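Local coordinates for protein putative 5-dehydro-2-deoxygluconokinase (Bacillus halodurans C-125, PDB 2QCV) that probably phosphorylates 5-dehydro-2-deoxy-D-gluconate with ATP, a step in the breakdown of myo-inositol to acetyl-CoA, at residues L195-S200 against R227-H232; V172-D177 against D201-T206; K140-S145 against K160-A165. All coordinates share one frame; numbering follows the deposited sequence. Where two conformers were deposited one is given.

Contact 1: residues L195-S200 against R227-H232; sequences LVAEQS and RYLFKH
Glu-198, near the end of helix 186-199, carries this contact between two helix ends. Its OE2 accepts a hydrogen bond from Tyr-228 OH at 2.6 Å. The bond uses the anti lone pair of OE2, on the side away from OE1. OE2 comes in at the edge of the tyrosine ring, near its plane, and the carboxylate stands at 82° to that ring. Against His-232 the same side chain behaves differently. It runs alongside the histidine, and its CG sits over the centre of the imidazole, 3.6 Å from the ring centroid, as a CH-pi contact. The carboxylate is stacked on the imidazole, with the planes only 7° apart. An extended chain beyond CG lets the methylene and the carboxylate lie along the ring together.

Further out, Leu-229 CD2 lies over the rim of one face of the Tyr-228 ring. It also meets Ala-197 CB at 3.9 Å, which closes the apolar side of the contact. A type I turn from Leu-229 to His-232, with His-232 N bonded to Leu-229 O at 2.9 Å, brings the imidazole up to the helix end. Phe-210 and Leu-213 of helix 207-213 cover the apolar side.

Glu-198 OE2 also forms a salt bridge with Arg-163 NH1 of the second subunit. An alanine here removes the carboxylate, and would probably loosen the hold on Tyr-228, the cover over the imidazole and the tie to the second subunit. The tyrosine bond and that arginine would both favour an ionised carboxylate, so one oxygen probably couples the helix ends to the subunit interface.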
loop_
_atom_site.group_PDB
_atom_site.type_symbol
_atom_site.label_atom_id
_atom_site.label_comp_id
_atom_site.label_asym_id
_atom_site.label_seq_id
_atom_site.Cartn_x
_atom_site.Cartn_y
_atom_site.Cartn_z
ATOM N N LEU A 195 -21.438 17.276 -2.532
ATOM C CA LEU A 195 -20.540 18.428 -2.770
ATOM C C LEU A 195 -20.527 18.799 -4.254
ATOM O O LEU A 195 -20.750 19.962 -4.617
ATOM C CB LEU A 195 -19.123 18.044 -2.312
ATOM C CG LEU A 195 -17.861 18.698 -2.925
ATOM C CD1 LEU A 195 -17.912 20.166 -2.661
ATOM C CD2 LEU A 195 -16.565 18.087 -2.368
ATOM N N VAL A 196 -20.338 17.783 -5.097
ATOM C CA VAL A 196 -20.263 17.993 -6.536
ATOM C C VAL A 196 -21.639 18.395 -7.108
ATOM O O VAL A 196 -21.733 19.359 -7.872
ATOM C CB VAL A 196 -19.652 16.824 -7.265
ATOM C CG1 VAL A 196 -19.755 17.026 -8.791
ATOM C CG2 VAL A 196 -18.140 16.690 -6.803
ATOM N N ALA A 197 -22.716 17.721 -6.682
ATOM C CA ALA A 197 -24.044 18.092 -7.197
ATOM C C ALA A 197 -24.355 19.542 -6.840
ATOM O O ALA A 197 -24.950 20.279 -7.639
ATOM C CB ALA A 197 -25.151 17.145 -6.646
ATOM N N GLU A 198 -23.911 19.991 -5.658
ATOM C CA GLU A 198 -24.220 21.343 -5.215
ATOM C C GLU A 198 -23.550 22.419 -6.080
ATOM O O GLU A 198 -24.045 23.536 -6.140
ATOM C CB GLU A 198 -23.815 21.506 -3.748
ATOM C CG GLU A 198 -24.817 20.810 -2.792
ATOM C CD GLU A 198 -24.295 20.691 -1.368
ATOM O OE1 GLU A 198 -23.231 21.281 -1.081
ATOM O OE2 GLU A 198 -24.958 20.011 -0.551
ATOM N N GLN A 199 -22.474 22.039 -6.741
ATOM C CA GLN A 199 -21.669 22.897 -7.615
ATOM C C GLN A 199 -22.113 22.828 -9.061
ATOM O O GLN A 199 -21.663 23.623 -9.894
ATOM C CB GLN A 199 -20.236 22.366 -7.696
ATOM C CG GLN A 199 -19.462 22.264 -6.483
ATOM C CD GLN A 199 -18.001 22.166 -6.821
ATOM O OE1 GLN A 199 -17.429 23.098 -7.378
ATOM N NE2 GLN A 199 -17.401 21.032 -6.539
ATOM N N SER A 200 -22.946 21.843 -9.395
ATOM C CA SER A 200 -23.256 21.530 -10.807
ATOM C C SER A 200 -24.473 22.284 -11.316
ATOM O O SER A 200 -25.309 22.713 -10.538
ATOM C CB SER A 200 -23.507 20.022 -10.951
ATOM O OG SER A 200 -22.339 19.307 -10.621
ATOM N N ARG A 227 -35.842 20.327 -3.609
ATOM C CA ARG A 227 -35.903 21.453 -2.658
ATOM C C ARG A 227 -34.514 21.707 -2.062
ATOM O O ARG A 227 -34.109 22.849 -1.876
ATOM C CB ARG A 227 -36.927 21.181 -1.561
ATOM C CG ARG A 227 -37.054 22.263 -0.502
ATOM C CD ARG A 227 -38.159 21.896 0.550
ATOM N N TYR A 228 -33.793 20.624 -1.776
ATOM C CA TYR A 228 -32.410 20.665 -1.325
ATOM C C TYR A 228 -31.448 21.239 -2.393
ATOM O O TYR A 228 -30.819 22.283 -2.179
ATOM C CB TYR A 228 -31.969 19.244 -0.803
ATOM C CG TYR A 228 -30.494 18.936 -0.940
ATOM C CD1 TYR A 228 -29.525 19.804 -0.446
ATOM C CD2 TYR A 228 -30.068 17.742 -1.525
ATOM C CE1 TYR A 228 -28.184 19.522 -0.582
ATOM C CE2 TYR A 228 -28.746 17.453 -1.665
ATOM C CZ TYR A 228 -27.793 18.352 -1.198
ATOM O OH TYR A 228 -26.467 18.064 -1.332
ATOM N N LEU A 229 -31.373 20.608 -3.559
ATOM C CA LEU A 229 -30.357 20.985 -4.534
ATOM C C LEU A 229 -30.592 22.350 -5.153
ATOM O O LEU A 229 -29.633 23.026 -5.525
ATOM C CB LEU A 229 -30.243 19.924 -5.620
ATOM C CG LEU A 229 -29.522 18.656 -5.177
ATOM C CD1 LEU A 229 -29.561 17.664 -6.295
ATOM C CD2 LEU A 229 -28.069 18.945 -4.730
ATOM N N PHE A 230 -31.846 22.785 -5.192
ATOM C CA PHE A 230 -32.185 24.112 -5.728
ATOM C C PHE A 230 -31.870 25.261 -4.755
ATOM O O PHE A 230 -32.055 26.421 -5.107
ATOM C CB PHE A 230 -33.641 24.199 -6.208
ATOM C CG PHE A 230 -33.926 23.459 -7.516
ATOM C CD1 PHE A 230 -32.976 23.345 -8.511
ATOM C CD2 PHE A 230 -35.176 22.965 -7.758
ATOM C CE1 PHE A 230 -33.239 22.678 -9.673
ATOM C CE2 PHE A 230 -35.465 22.299 -8.945
ATOM C CZ PHE A 230 -34.476 22.149 -9.905
ATOM N N LYS A 231 -31.350 24.945 -3.567
ATOM C CA LYS A 231 -30.686 25.921 -2.709
ATOM C C LYS A 231 -29.267 26.175 -3.182
ATOM O O LYS A 231 -28.633 27.080 -2.695
ATOM C CB LYS A 231 -30.636 25.435 -1.255
ATOM C CG LYS A 231 -31.974 25.436 -0.599
ATOM C CD LYS A 231 -31.881 24.767 0.778
ATOM C CE LYS A 231 -33.266 24.542 1.340
ATOM N NZ LYS A 231 -33.208 23.776 2.614
ATOM N N HIS A 232 -28.783 25.370 -4.138
ATOM C CA HIS A 232 -27.381 25.387 -4.560
ATOM C C HIS A 232 -27.340 25.722 -6.059
ATOM O O HIS A 232 -28.244 26.434 -6.525
ATOM C CB HIS A 232 -26.706 24.074 -4.173
ATOM C CG HIS A 232 -26.738 23.804 -2.705
ATOM N ND1 HIS A 232 -25.769 24.273 -1.844
ATOM C CD2 HIS A 232 -27.644 23.155 -1.933
ATOM C CE1 HIS A 232 -26.059 23.903 -0.608
ATOM N NE2 HIS A 232 -27.181 23.205 -0.632
#

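Contact 2: residues V172-D177 against D201-T206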
loop_
_atom_site.group_PDB
_atom_site.type_symbol
_atom_site.label_atom_id
_atom_site.label_comp_id
_atom_site.label_asym_id
_atom_site.label_seq_id
_atom_site.Cartn_x
_atom_site.Cartn_y
_atom_site.Cartn_z
ATOM N N VAL A 172 -21.797 22.571 -16.213
ATOM C CA VAL A 172 -21.314 21.347 -15.523
ATOM C C VAL A 172 -22.483 20.403 -15.389
ATOM O O VAL A 172 -23.509 20.755 -14.780
ATOM C CB VAL A 172 -20.670 21.667 -14.153
ATOM C CG1 VAL A 172 -20.297 20.364 -13.355
ATOM C CG2 VAL A 172 -19.410 22.565 -14.370
ATOM N N VAL A 173 -22.330 19.252 -16.033
ATOM C CA VAL A 173 -23.312 18.196 -16.013
ATOM C C VAL A 173 -22.768 17.025 -15.214
ATOM O O VAL A 173 -21.710 16.437 -15.547
ATOM C CB VAL A 173 -23.711 17.725 -17.456
ATOM C CG1 VAL A 173 -24.796 16.627 -17.359
ATOM C CG2 VAL A 173 -24.129 18.881 -18.382
ATOM N N PHE A 174 -23.467 16.686 -14.133
ATOM C CA PHE A 174 -23.012 15.641 -13.219
ATOM C C PHE A 174 -23.883 14.412 -13.430
ATOM O O PHE A 174 -25.082 14.438 -13.140
ATOM C CB PHE A 174 -23.108 16.147 -11.766
ATOM C CG PHE A 174 -22.558 15.198 -10.713
ATOM C CD1 PHE A 174 -21.551 14.246 -10.972
ATOM C CD2 PHE A 174 -23.058 15.282 -9.414
ATOM C CE1 PHE A 174 -21.085 13.439 -9.938
ATOM C CE2 PHE A 174 -22.588 14.474 -8.390
ATOM C CZ PHE A 174 -21.638 13.545 -8.660
ATOM N N GLU A 175 -23.247 13.347 -13.927
ATOM C CA GLU A 175 -23.886 12.067 -14.124
ATOM C C GLU A 175 -23.528 11.170 -12.955
ATOM O O GLU A 175 -22.360 10.834 -12.749
ATOM C CB GLU A 175 -23.439 11.480 -15.465
ATOM C CG GLU A 175 -24.527 10.742 -16.201
ATOM C CD GLU A 175 -24.928 9.475 -15.537
ATOM O OE1 GLU A 175 -24.133 8.930 -14.754
ATOM O OE2 GLU A 175 -26.031 8.995 -15.824
ATOM N N LEU A 176 -24.534 10.720 -12.201
ATOM C CA LEU A 176 -24.277 10.139 -10.911
ATOM C C LEU A 176 -23.601 8.765 -10.979
ATOM O O LEU A 176 -22.791 8.493 -10.111
ATOM C CB LEU A 176 -25.535 10.092 -10.013
ATOM C CG LEU A 176 -26.170 11.440 -9.613
ATOM C CD1 LEU A 176 -27.259 11.236 -8.519
ATOM C CD2 LEU A 176 -25.094 12.405 -9.107
ATOM N N ASP A 177 -23.863 7.953 -12.003
ATOM C CA ASP A 177 -22.989 6.792 -12.348
ATOM C C ASP A 177 -22.502 6.057 -11.120
ATOM O O ASP A 177 -21.329 6.139 -10.843
ATOM C CB ASP A 177 -21.688 7.319 -13.089
ATOM C CG ASP A 177 -20.653 6.193 -13.405
ATOM O OD1 ASP A 177 -21.082 5.077 -13.829
ATOM O OD2 ASP A 177 -19.429 6.448 -13.195
ATOM N N ASP A 201 -24.584 22.390 -12.641
ATOM C CA ASP A 201 -25.697 23.059 -13.305
ATOM C C ASP A 201 -26.832 22.093 -13.653
ATOM O O ASP A 201 -28.021 22.419 -13.549
ATOM C CB ASP A 201 -25.142 23.735 -14.560
ATOM C CG ASP A 201 -24.123 24.755 -14.226
ATOM O OD1 ASP A 201 -24.457 25.663 -13.451
ATOM O OD2 ASP A 201 -22.976 24.663 -14.686
ATOM N N ILE A 202 -26.440 20.891 -14.046
ATOM C CA ILE A 202 -27.379 19.818 -14.391
ATOM C C ILE A 202 -26.919 18.563 -13.692
ATOM O O ILE A 202 -25.733 18.207 -13.767
ATOM C CB ILE A 202 -27.435 19.548 -15.939
ATOM C CG1 ILE A 202 -27.748 20.844 -16.704
ATOM C CG2 ILE A 202 -28.428 18.413 -16.244
ATOM C CD1 ILE A 202 -27.692 20.721 -18.261
ATOM N N VAL A 203 -27.848 17.874 -13.033
ATOM C CA VAL A 203 -27.561 16.618 -12.359
ATOM C C VAL A 203 -28.509 15.553 -12.869
ATOM O O VAL A 203 -29.724 15.779 -12.891
ATOM C CB VAL A 203 -27.685 16.737 -10.807
ATOM C CG1 VAL A 203 -27.170 15.466 -10.133
ATOM C CG2 VAL A 203 -26.888 17.959 -10.321
ATOM N N ILE A 204 -27.943 14.422 -13.306
ATOM C CA ILE A 204 -28.704 13.321 -13.922
ATOM C C ILE A 204 -28.372 12.039 -13.188
ATOM O O ILE A 204 -27.204 11.719 -13.053
ATOM C CB ILE A 204 -28.326 13.117 -15.400
ATOM C CG1 ILE A 204 -28.526 14.412 -16.200
ATOM C CG2 ILE A 204 -29.158 11.979 -15.986
ATOM C CD1 ILE A 204 -28.010 14.344 -17.652
ATOM N N GLY A 205 -29.378 11.310 -12.717
ATOM C CA GLY A 205 -29.142 10.064 -11.985
ATOM C C GLY A 205 -30.416 9.302 -11.779
ATOM O O GLY A 205 -31.504 9.850 -11.989
ATOM N N THR A 206 -30.288 8.040 -11.384
ATOM C CA THR A 206 -31.421 7.268 -10.978
ATOM C C THR A 206 -31.858 7.683 -9.582
ATOM O O THR A 206 -31.083 8.246 -8.803
ATOM C CB THR A 206 -31.108 5.746 -10.985
ATOM O OG1 THR A 206 -30.151 5.448 -9.958
ATOM C CG2 THR A 206 -30.578 5.289 -12.350
#
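Two parallel strands, 171-175 and 202-206, lie side by side here. With helix 186-199 between them they make a beta-alpha-beta unit in the large sheet of the ribokinase-type fold. The short strand axes are 4.7 Å apart and 16° from parallel.

Main-chain hydrogen bonds alternate between the strands. Phe-174 bonds through both N and O. Its N gives to Ile-202 O at 2.8 Å, and its O takes Ile-204 N at 2.9 Å. Leu-176 N then bonds to Ile-204 O. At the other end Val-172 O accepts twice, from Asp-201 N and from Ile-202 N. Weaker CA-H...O contacts fill the steps between, such as Val-173 CA to Ile-202 O at 3.3 Å.

A side chain replaces the backbone at the start of the ladder. Asp-201 OD2 takes Val-172 N at 2.8 Å through its anti lone pair. The bond is almost straight, at 174°.

Apolar contacts split between the two faces of the sheet. On one face Val-173 lies beside Ile-202 and also meets Ile-204, CG1 to CD1 at 4.0 Å. On the other, Phe-174 lies beside Val-203, and Leu-176 CD2 meets Val-203 CG1 at 3.8 Å. Within segment 172-177 the same leucine methyl rests over the rim of the phenyl ring. Tyr-193 of the connecting helix meets this ring edge-to-face. Phe-210 of helix 207-213 also packs on this side, against Leu-176 and Val-203.

Thr-206 caps the start of helix 207-213, and Glu-175 OE2 has a weak hydrogen bond to a bound triethylene glycol.

The fit is close where Leu-176 leans over Gly-205: a CB on the glycine would fall only 2.6 Å from Leu-176 CD1.

Contact 3: residues K140-S145 against K160-A165; sequences KLLLVS and KAIRLA
The best-held polar atom of helix segment 160-165 is Ala-161 O, gripped by one hydrogen bond, from Ala-165 N at 2.8 Å, the shorter of the two within the segment. Leu-142 CD2 rests against the same oxygen at 3.6 Å. The contact belongs to the beta-alpha-beta unit of strand 139-145, helix 154-167 and strand 171-175, in which the helix covers one face of the sheet. The short axes lie 9.5 Å apart, and the helix runs back against the strand at 160°.

Leu-142 makes most of the contact. Its CG is anti to the backbone N (chi1 178°), and chi2 of 74° then turns CD2 to the helix. CD2 touches both Ala-161 CB and Ala-165 CB, 3.9 Å from each. These two alanines are one helical turn apart, and their small side chains let the leucine come close to the helix backbone. Val-172 of the next strand also packs on Ala-165, and Ile-17 of strand 12-17 on Ala-161.

The outer side of the helix faces the second subunit, where Lys-160 NZ forms a salt bridge with Glu-187 of that chain. Two residues along the strand, Val-144 crosses Ile-162 at about a right angle, CG2 to CG1 at 3.9 Å.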
loop_
_atom_site.group_PDB
_atom_site.type_symbol
_atom_site.label_atom_id
_atom_site.label_comp_id
_atom_site.label_asym_id
_atom_site.label_seq_id
_atom_site.Cartn_x
_atom_site.Cartn_y
_atom_site.Cartn_z
ATOM N N LYS A 140 -19.180 23.704 -24.621
ATOM C CA LYS A 140 -20.473 24.076 -24.065
ATOM C C LYS A 140 -20.711 23.496 -22.689
ATOM O O LYS A 140 -21.207 24.199 -21.778
ATOM C CB LYS A 140 -21.591 23.609 -25.023
ATOM C CG LYS A 140 -21.612 24.307 -26.365
ATOM C CD LYS A 140 -22.838 23.857 -27.211
ATOM C CE LYS A 140 -22.606 24.261 -28.655
ATOM N NZ LYS A 140 -23.832 24.142 -29.471
ATOM N N LEU A 141 -20.339 22.220 -22.538
ATOM C CA LEU A 141 -20.636 21.392 -21.337
ATOM C C LEU A 141 -19.385 20.637 -20.877
ATOM O O LEU A 141 -18.574 20.200 -21.702
ATOM C CB LEU A 141 -21.662 20.280 -21.660
ATOM C CG LEU A 141 -22.995 20.572 -22.337
ATOM C CD1 LEU A 141 -23.765 19.320 -22.602
ATOM C CD2 LEU A 141 -23.833 21.535 -21.526
ATOM N N LEU A 142 -19.301 20.423 -19.566
ATOM C CA LEU A 142 -18.379 19.477 -18.948
ATOM C C LEU A 142 -19.205 18.391 -18.298
ATOM O O LEU A 142 -20.023 18.665 -17.430
ATOM C CB LEU A 142 -17.489 20.144 -17.897
ATOM C CG LEU A 142 -16.510 19.208 -17.140
ATOM C CD1 LEU A 142 -15.330 18.805 -18.077
ATOM C CD2 LEU A 142 -16.022 19.810 -15.827
ATOM N N LEU A 143 -19.005 17.163 -18.742
ATOM C CA LEU A 143 -19.710 16.020 -18.187
ATOM C C LEU A 143 -18.775 15.346 -17.169
ATOM O O LEU A 143 -17.683 14.884 -17.493
ATOM C CB LEU A 143 -20.107 15.041 -19.308
ATOM C CG LEU A 143 -20.984 13.810 -18.970
ATOM C CD1 LEU A 143 -20.334 12.805 -18.034
ATOM C CD2 LEU A 143 -22.336 14.200 -18.455
ATOM N N VAL A 144 -19.215 15.329 -15.939
ATOM C CA VAL A 144 -18.489 14.717 -14.827
ATOM C C VAL A 144 -19.189 13.418 -14.449
ATOM O O VAL A 144 -20.404 13.430 -14.248
ATOM C CB VAL A 144 -18.531 15.652 -13.633
ATOM C CG1 VAL A 144 -17.918 14.963 -12.386
ATOM C CG2 VAL A 144 -17.825 17.004 -14.001
ATOM N N SER A 145 -18.474 12.302 -14.429
ATOM C CA SER A 145 -19.065 11.063 -13.943
ATOM C C SER A 145 -18.677 10.831 -12.469
ATOM O O SER A 145 -17.530 11.093 -12.026
ATOM C CB SER A 145 -18.744 9.860 -14.871
ATOM O OG SER A 145 -19.452 9.939 -16.127
ATOM N N LYS A 160 -11.031 20.133 -9.759
ATOM C CA LYS A 160 -10.373 21.203 -10.497
ATOM C C LYS A 160 -11.109 21.507 -11.798
ATOM O O LYS A 160 -11.416 22.663 -12.106
ATOM C CB LYS A 160 -8.908 20.869 -10.796
ATOM C CG LYS A 160 -8.277 21.879 -11.746
ATOM C CD LYS A 160 -6.779 21.620 -11.863
ATOM C CE LYS A 160 -6.144 22.571 -12.916
ATOM N NZ LYS A 160 -4.628 22.381 -12.954
ATOM N N ALA A 161 -11.428 20.465 -12.553
ATOM C CA ALA A 161 -12.206 20.611 -13.816
ATOM C C ALA A 161 -13.511 21.385 -13.644
ATOM O O ALA A 161 -13.804 22.281 -14.434
ATOM C CB ALA A 161 -12.463 19.225 -14.447
ATOM N N ILE A 162 -14.252 21.090 -12.577
ATOM C CA ILE A 162 -15.526 21.744 -12.287
ATOM C C ILE A 162 -15.300 23.240 -12.045
ATOM O O ILE A 162 -15.979 24.076 -12.624
ATOM C CB ILE A 162 -16.250 21.085 -11.069
ATOM C CG1 ILE A 162 -16.729 19.669 -11.433
ATOM C CG2 ILE A 162 -17.434 21.970 -10.610
ATOM C CD1 ILE A 162 -17.041 18.800 -10.225
ATOM N N ARG A 163 -14.309 23.580 -11.222
ATOM C CA ARG A 163 -13.968 24.986 -10.978
ATOM C C ARG A 163 -13.631 25.766 -12.260
ATOM O O ARG A 163 -14.116 26.865 -12.484
ATOM C CB ARG A 163 -12.842 25.104 -9.986
ATOM C CG ARG A 163 -12.498 26.570 -9.638
ATOM C CD ARG A 163 -11.393 26.602 -8.619
ATOM N NE ARG A 163 -11.781 26.040 -7.324
ATOM C CZ ARG A 163 -12.516 26.671 -6.412
ATOM N NH1 ARG A 163 -13.015 27.874 -6.656
ATOM N NH2 ARG A 163 -12.815 26.064 -5.286
ATOM N N LEU A 164 -12.799 25.171 -13.093
ATOM C CA LEU A 164 -12.385 25.754 -14.347
ATOM C C LEU A 164 -13.562 25.893 -15.292
ATOM O O LEU A 164 -13.730 26.945 -15.932
ATOM C CB LEU A 164 -11.259 24.879 -14.966
ATOM C CG LEU A 164 -9.836 25.161 -14.531
ATOM C CD1 LEU A 164 -9.703 25.351 -13.028
ATOM C CD2 LEU A 164 -8.958 24.014 -15.034
ATOM N N ALA A 165 -14.433 24.872 -15.348
ATOM C CA ALA A 165 -15.657 24.964 -16.161
ATOM C C ALA A 165 -16.497 26.147 -15.721
ATOM O O ALA A 165 -16.880 27.023 -16.514
ATOM C CB ALA A 165 -16.481 23.637 -16.083
#

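Contacts 2 and 3 are both buried and share the large sheet, since strands 171-175 and 139-145 are neighbours in it. Val-173 N and O probably bond to Leu-142 O and Val-144 N. Contact 2 is strand to strand and mostly backbone bonding. Contact 3 is strand to helix and apolar. Contact 1 lies nearer the surface and depends on a charged side chain. It is tied to contact 2 because helix 186-199 links the two strands there, and Val-196 and Ser-200 pack on Phe-174. Val-196 also meets Ile-162 of contact 3. Glu-198 of contact 1 pairs with Arg-163, on the helix of contact 3, in the second subunit. No other chain touches contact 2.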